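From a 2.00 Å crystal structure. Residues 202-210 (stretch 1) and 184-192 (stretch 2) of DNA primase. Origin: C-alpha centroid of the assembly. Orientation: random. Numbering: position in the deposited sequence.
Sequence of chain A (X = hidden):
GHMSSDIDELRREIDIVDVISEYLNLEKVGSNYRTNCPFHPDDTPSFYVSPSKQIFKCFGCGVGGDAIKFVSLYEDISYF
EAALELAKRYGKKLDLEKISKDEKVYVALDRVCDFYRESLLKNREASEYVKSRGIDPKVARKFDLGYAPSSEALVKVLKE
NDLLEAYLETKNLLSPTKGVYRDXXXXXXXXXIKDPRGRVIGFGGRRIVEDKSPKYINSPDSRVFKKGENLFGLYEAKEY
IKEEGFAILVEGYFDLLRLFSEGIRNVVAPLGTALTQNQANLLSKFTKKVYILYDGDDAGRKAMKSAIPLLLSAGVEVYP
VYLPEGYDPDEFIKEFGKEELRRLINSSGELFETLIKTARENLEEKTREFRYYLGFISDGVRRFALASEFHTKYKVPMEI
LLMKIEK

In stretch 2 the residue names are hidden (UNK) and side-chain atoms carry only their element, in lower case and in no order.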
# COMPACT_ATOMS: atom_id res chain seq x y z
N GLY A 202 3.11 -5.92 -7.82
CA GLY A 202 2.64 -7.28 -7.53
C GLY A 202 1.31 -7.26 -6.83
O GLY A 202 0.59 -6.23 -6.83
N PHE A 203 0.96 -8.42 -6.24
CA PHE A 203 -0.35 -8.60 -5.59
C PHE A 203 -0.25 -9.40 -4.30
O PHE A 203 0.63 -10.24 -4.15
CB PHE A 203 -1.30 -9.32 -6.53
CG PHE A 203 -1.45 -8.63 -7.87
CD1 PHE A 203 -2.26 -7.50 -7.99
CD2 PHE A 203 -0.77 -9.11 -8.99
CE1 PHE A 203 -2.40 -6.85 -9.23
CE2 PHE A 203 -0.92 -8.48 -10.24
CZ PHE A 203 -1.70 -7.36 -10.36
N GLY A 204 -1.17 -9.10 -3.38
CA GLY A 204 -1.62 -10.04 -2.37
C GLY A 204 -2.98 -10.62 -2.79
O GLY A 204 -3.72 -10.00 -3.55
N GLY A 205 -3.28 -11.83 -2.33
CA GLY A 205 -4.53 -12.49 -2.62
C GLY A 205 -5.07 -13.15 -1.36
O GLY A 205 -4.37 -13.94 -0.71
N ARG A 206 -6.31 -12.82 -1.03
CA ARG A 206 -6.99 -13.36 0.16
C ARG A 206 -7.96 -14.41 -0.35
O ARG A 206 -8.85 -14.10 -1.10
CB ARG A 206 -7.79 -12.23 0.83
CG ARG A 206 -8.85 -12.68 1.86
CD ARG A 206 -8.34 -13.70 2.87
NE ARG A 206 -8.53 -13.26 4.25
CZ ARG A 206 -9.22 -13.92 5.16
NH1 ARG A 206 -9.81 -15.08 4.85
NH2 ARG A 206 -9.33 -13.43 6.40
N ARG A 207 -7.81 -15.66 0.04
CA ARG A 207 -8.75 -16.62 -0.51
C ARG A 207 -10.15 -16.50 0.14
O ARG A 207 -10.27 -16.11 1.32
CB ARG A 207 -8.18 -18.04 -0.55
CG ARG A 207 -8.52 -18.90 0.59
CD ARG A 207 -7.97 -20.31 0.43
NE ARG A 207 -7.38 -20.76 1.68
CZ ARG A 207 -8.07 -20.96 2.79
NH1 ARG A 207 -9.38 -20.77 2.79
NH2 ARG A 207 -7.46 -21.37 3.90
N ILE A 208 -11.18 -16.70 -0.66
CA ILE A 208 -12.56 -16.57 -0.20
C ILE A 208 -13.30 -17.91 -0.29
O ILE A 208 -14.44 -18.02 0.15
CB ILE A 208 -13.32 -15.46 -0.99
CG1 ILE A 208 -13.23 -15.70 -2.51
CG2 ILE A 208 -12.80 -14.08 -0.58
CD1 ILE A 208 -14.16 -14.83 -3.36
N VAL A 209 -12.64 -18.91 -0.88
CA VAL A 209 -13.17 -20.27 -0.86
C VAL A 209 -12.43 -21.13 0.17
O VAL A 209 -11.31 -20.80 0.56
CB VAL A 209 -13.14 -20.93 -2.26
CG1 VAL A 209 -13.91 -20.07 -3.27
CG2 VAL A 209 -11.71 -21.16 -2.74
N GLU A 210 -13.07 -22.21 0.61
CA GLU A 210 -12.45 -23.21 1.49
C GLU A 210 -11.48 -24.12 0.74
O GLU A 210 -11.87 -24.78 -0.23
CB GLU A 210 -13.54 -24.06 2.17
CG GLU A 210 -13.78 -23.69 3.62
CD GLU A 210 -15.15 -24.10 4.11
OE1 GLU A 210 -15.34 -25.30 4.44
OE2 GLU A 210 -16.04 -23.22 4.19
N UNK A 184 -1.56 -17.67 -10.11
CA UNK A 184 -1.21 -17.87 -8.71
C UNK A 184 -2.35 -17.42 -7.75
O UNK A 184 -2.58 -18.04 -6.71
c UNK A 184 1.75 -16.11 -6.76
c UNK A 184 0.08 -17.11 -8.39
c UNK A 184 1.02 -18.52 -6.53
c UNK A 184 0.60 -17.11 -6.95
N UNK A 185 -3.07 -16.38 -8.15
CA UNK A 185 -4.09 -15.77 -7.31
C UNK A 185 -5.51 -16.27 -7.59
O UNK A 185 -6.48 -15.74 -7.03
c UNK A 185 -0.27 -12.71 -6.18
c UNK A 185 -2.48 -13.51 -5.68
c UNK A 185 -2.73 -13.69 -7.04
c UNK A 185 -0.49 -12.91 -7.52
c UNK A 185 -1.73 -13.41 -7.95
c UNK A 185 -1.27 -13.02 -5.25
c UNK A 185 -4.03 -14.26 -7.48
N UNK A 186 -5.63 -17.30 -8.43
CA UNK A 186 -6.93 -17.84 -8.84
C UNK A 186 -7.93 -17.93 -7.68
O UNK A 186 -7.61 -18.46 -6.63
c UNK A 186 -8.03 -19.82 -10.14
c UNK A 186 -6.78 -19.22 -9.50
c UNK A 186 -7.71 -21.20 -10.71
c UNK A 186 -8.55 -18.91 -11.26
N UNK A 187 -9.12 -17.34 -7.88
CA UNK A 187 -10.22 -17.44 -6.93
C UNK A 187 -10.06 -16.56 -5.70
O UNK A 187 -10.85 -16.64 -4.79
c UNK A 187 -11.86 -19.32 -6.22
c UNK A 187 -10.43 -18.92 -6.53
n UNK A 187 -12.16 -20.57 -10.74
n UNK A 187 -12.94 -18.50 -10.13
c UNK A 187 -12.84 -19.21 -7.40
c UNK A 187 -12.53 -19.72 -9.79
n UNK A 187 -12.47 -20.08 -8.52
N UNK A 188 -9.05 -15.70 -5.67
CA UNK A 188 -8.81 -14.84 -4.52
C UNK A 188 -9.24 -13.41 -4.78
O UNK A 188 -9.24 -12.96 -5.93
n UNK A 188 -4.82 -16.99 -0.66
c UNK A 188 -5.30 -16.16 -3.32
n UNK A 188 -4.56 -19.17 -1.37
c UNK A 188 -4.78 -17.89 -1.64
n UNK A 188 -4.96 -17.52 -2.89
c UNK A 188 -6.78 -16.17 -3.69
c UNK A 188 -7.33 -14.82 -4.13
N UNK A 189 -9.59 -12.70 -3.72
CA UNK A 189 -9.75 -11.25 -3.79
C UNK A 189 -8.32 -10.73 -3.84
O UNK A 189 -7.49 -11.14 -3.06
c UNK A 189 -12.07 -11.04 -2.76
c UNK A 189 -10.55 -10.70 -2.58
c UNK A 189 -10.33 -9.14 -2.39
N UNK A 190 -8.04 -9.87 -4.82
CA UNK A 190 -6.71 -9.45 -5.10
C UNK A 190 -6.52 -8.05 -4.55
O UNK A 190 -7.37 -7.18 -4.74
c UNK A 190 -6.46 -10.91 -7.19
c UNK A 190 -5.11 -8.81 -6.90
c UNK A 190 -6.43 -9.45 -6.62
N UNK A 191 -5.41 -7.85 -3.85
CA UNK A 191 -5.05 -6.54 -3.33
C UNK A 191 -3.72 -6.15 -3.96
O UNK A 191 -2.66 -6.70 -3.62
c UNK A 191 -4.70 -5.20 -1.20
c UNK A 191 -5.97 -8.69 -0.70
c UNK A 191 -6.18 -7.21 -1.13
c UNK A 191 -4.93 -6.58 -1.77
N UNK A 192 -3.77 -5.24 -4.92
CA UNK A 192 -2.56 -4.81 -5.61
C UNK A 192 -1.58 -4.19 -4.65
O UNK A 192 -1.97 -3.45 -3.74
c UNK A 192 -3.08 -3.75 -6.58
c UNK A 192 -4.49 -4.23 -6.87
c UNK A 192 -4.97 -4.59 -5.48

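Position 184 has four side-chain carbons, forked at the second. They stay beyond contact distance of stretch 1. The fork after one unbranched carbon identifies Leu184.

Position 185 has one carbon followed by a ring of six carbons. The ring lies against Phe203, with the CB of Phe203 over one face. It also approaches Gly204 and Gly205. An all-carbon six-membered ring with no hydroxyl is phenylalanine, Phe185. Its CZ is 3.6 Å from Phe203 CB, and the edge of the Phe203 ring is turned toward its face, with the planes at 75°.

Position 186 again has four carbons forked at the second. It makes no contact with stretch 1. This is Leu186.

Position 187 has three carbons, a nitrogen, then a carbon carrying two more nitrogens. Its carbons meet Val209. The end is a guanidinium group, so the residue is Arg187; its CG is 3.7 Å from Val209 CG1. The backbone phi is positive, 77°, as suits the third position of a type II turn. That turn runs from Phe185 to position 188, and is closed by the backbone N of 188 on Phe185 O at 2.9 Å.

Position 188 has the same atom count and the same guanidinium end. One terminal nitrogen reaches the carbonyl of Gly205. This is Arg188, with chi1 m and the next two angles t, an extended chain. Its NH1 donates to Gly205 O at 3.1 Å. The CB of Arg207 lies over one face of the guanidinium.

Position 189 has one carbon carrying two carbons. One of the two meets Ile208. Three carbons branched at the first make Val189. Its CG2 is 3.8 Å from Ile208 CG2.

Position 190 also has three carbons, branched at the first. One arm packs against the ring of Phe203. This is Val190, with CG1 3.3 Å from Phe203 CD1.

Position 191 has four carbons, forked at the first, with one arm two carbons long. The end of the long arm comes near Arg206. This is Ile191; its CD1 is 4.3 Å from Arg206 CB.

Position 192 has three carbons that close a ring onto the backbone nitrogen. The ring packs against the side chain of Phe203, with CB 4.1 Å from Phe203 CD1. Only proline closes such a ring, so this is Pro192.

The contact is an antiparallel strand pair. Gly204 and Ile191 bond in both directions, N of each to O of the other, at 2.8 Å. Arg206 N donates to Val189 O at 2.9 Å, and Val189 N to Arg206 O at 3.1 Å. Phe203, Val190 and Pro192 share one face of the sheet; Arg206, Val189 and Ile191 share the other. Gly205 leaves room on the Phe203 face: a CB there would clash with Phe185 CD1 and Arg188 CD. The Phe185 ring and the Arg188 chain can therefore lie close to the Gly205 backbone. Beyond the strands, Ile208 and Val209 extend the contact to Val189 and Arg187.

Stretch 2, residues 184-192: LFLRRVVIP
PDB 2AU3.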